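Local coordinates for choline/ethanolamine kinase family protein (Mesorhizobium loti, PDB 3DXQ) that probably phosphorylates ethanolamine or a related small alcohol, as a member of the choline/ethanolamine kinase branch of the phosphotransferase enzyme family, at residues S71-H76 / V85-A90. Numbering follows the deposited sequence.
Sequences SPEVLH and VTRYIA
R87 lays its guanidinium group across the end of L75 and reaches the carboxylate of E73, so one arginine engages L75 of the facing strand and E73 in the loop just before it. Its CG is anti to the backbone N (chi1 178°) and the chain bends at chi3, bringing NH1 to the carboxylate of E73. E73 runs alongside it, pointing the same way, and OE1 comes in at the guanidinium edge to form a salt bridge with NH1 at 2.9 Å, the two planar groups only 22° apart. L75, with CG anti to its carbonyl carbon, crosses the arginine obliquely and sets CD1 over one guanidinium face, 3.5 Å from NH1. An alanine at L75 would probably leave the arginine less firmly positioned for its salt bridge, since the CD1 methyl over the guanidinium face would be gone.

The backbones pair antiparallel through a classic beta bulge: L75 and H76 both face V85. The V85 carbonyl O accepts from L75 N at 2.8 Å, nearly along the C=O axis, and weakly from H76 N; V85 N returns a straighter bond to H76 O at 3.0 Å. On the face carrying H76 and V85, their CB atoms meet at 3.9 Å. V74 and T86, a non-hydrogen-bonded pair, put their side chains on the other face; between the backbones the T86 CA-H points at E73 O. At the open end of the pair, P72, before its strand, and I89, after its own, cross at about a right angle, P72 CG 3.7 Å from I89 CD1.

This is the hairpin of strands 74-77 and 84-87, at one edge of the five-stranded N-terminal-lobe sheet of the kinase-like fold. Strand 40-45 flanks 84-87 on its other side, its R43 hydrogen-bonding T86 OG1, while V74 packs on A62 of helix 55-67.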
# COMPACT_ATOMS: atom_id res chain seq x y z
N SER A 71 3.92 -0.79 13.26
CA SER A 71 5.19 -0.54 12.61
C SER A 71 6.38 -0.70 13.56
O SER A 71 6.27 -0.47 14.77
CB SER A 71 5.22 0.88 12.04
OG SER A 71 6.56 1.31 11.83
N PRO A 72 7.53 -1.06 13.01
CA PRO A 72 8.69 -1.11 13.88
C PRO A 72 9.00 0.27 14.45
O PRO A 72 8.65 1.29 13.83
CB PRO A 72 9.82 -1.55 12.96
CG PRO A 72 9.15 -2.12 11.75
CD PRO A 72 7.85 -1.43 11.62
N GLU A 73 9.62 0.29 15.62
CA GLU A 73 10.07 1.49 16.27
C GLU A 73 10.85 2.40 15.33
O GLU A 73 11.69 1.93 14.57
CB GLU A 73 11.00 1.14 17.43
CG GLU A 73 10.39 1.19 18.79
CD GLU A 73 11.46 1.39 19.83
OE1 GLU A 73 12.35 0.51 19.95
OE2 GLU A 73 11.42 2.46 20.51
N VAL A 74 10.58 3.70 15.40
CA VAL A 74 11.30 4.69 14.61
C VAL A 74 12.29 5.36 15.54
O VAL A 74 11.91 6.12 16.42
CB VAL A 74 10.36 5.74 14.01
CG1 VAL A 74 11.15 6.87 13.40
CG2 VAL A 74 9.48 5.10 12.99
N LEU A 75 13.57 5.07 15.36
CA LEU A 75 14.60 5.53 16.28
C LEU A 75 15.24 6.84 15.89
O LEU A 75 15.85 7.50 16.73
CB LEU A 75 15.69 4.47 16.43
CG LEU A 75 15.14 3.09 16.82
CD1 LEU A 75 16.28 2.09 16.91
CD2 LEU A 75 14.35 3.14 18.14
N HIS A 76 15.12 7.25 14.63
CA HIS A 76 15.77 8.48 14.22
C HIS A 76 15.27 8.95 12.88
O HIS A 76 14.91 8.16 12.03
CB HIS A 76 17.30 8.26 14.19
CG HIS A 76 18.08 9.53 14.02
ND1 HIS A 76 19.23 9.59 13.26
CD2 HIS A 76 17.86 10.78 14.48
CE1 HIS A 76 19.70 10.83 13.28
NE2 HIS A 76 18.88 11.57 14.01
N VAL A 85 16.03 5.78 10.66
CA VAL A 85 16.56 4.58 11.30
C VAL A 85 15.45 3.88 12.08
O VAL A 85 14.82 4.47 12.95
CB VAL A 85 17.70 4.89 12.26
CG1 VAL A 85 18.26 3.57 12.80
CG2 VAL A 85 18.78 5.72 11.56
N THR A 86 15.21 2.61 11.75
CA THR A 86 14.23 1.81 12.46
C THR A 86 14.94 0.61 13.06
O THR A 86 16.11 0.38 12.78
CB THR A 86 13.13 1.32 11.51
OG1 THR A 86 13.73 0.55 10.45
CG2 THR A 86 12.41 2.49 10.92
N ARG A 87 14.23 -0.15 13.87
CA ARG A 87 14.82 -1.32 14.47
C ARG A 87 14.57 -2.48 13.53
O ARG A 87 13.50 -2.59 12.95
CB ARG A 87 14.25 -1.57 15.87
CG ARG A 87 14.82 -2.82 16.51
CD ARG A 87 14.74 -2.82 18.03
NE ARG A 87 15.97 -2.31 18.62
CZ ARG A 87 16.11 -1.11 19.16
NH1 ARG A 87 15.11 -0.25 19.24
NH2 ARG A 87 17.27 -0.78 19.65
N TYR A 88 15.58 -3.34 13.38
CA TYR A 88 15.44 -4.51 12.55
C TYR A 88 14.75 -5.60 13.33
O TYR A 88 15.12 -5.88 14.47
CB TYR A 88 16.78 -5.05 12.05
CG TYR A 88 16.64 -6.32 11.23
CD1 TYR A 88 16.05 -6.29 9.97
CD2 TYR A 88 17.11 -7.54 11.71
CE1 TYR A 88 15.93 -7.46 9.20
CE2 TYR A 88 17.00 -8.71 10.94
CZ TYR A 88 16.41 -8.65 9.69
OH TYR A 88 16.29 -9.79 8.93
N ILE A 89 13.78 -6.22 12.67
CA ILE A 89 13.02 -7.35 13.17
C ILE A 89 13.64 -8.69 12.72
O ILE A 89 13.47 -9.13 11.58
CB ILE A 89 11.60 -7.27 12.64
CG1 ILE A 89 10.95 -6.01 13.18
CG2 ILE A 89 10.81 -8.50 13.03
CD1 ILE A 89 9.65 -5.68 12.48
N ALA A 90 14.38 -9.31 13.65
CA ALA A 90 15.06 -10.56 13.40
C ALA A 90 14.02 -11.64 13.19
O ALA A 90 12.92 -11.56 13.71
CB ALA A 90 15.98 -10.91 14.55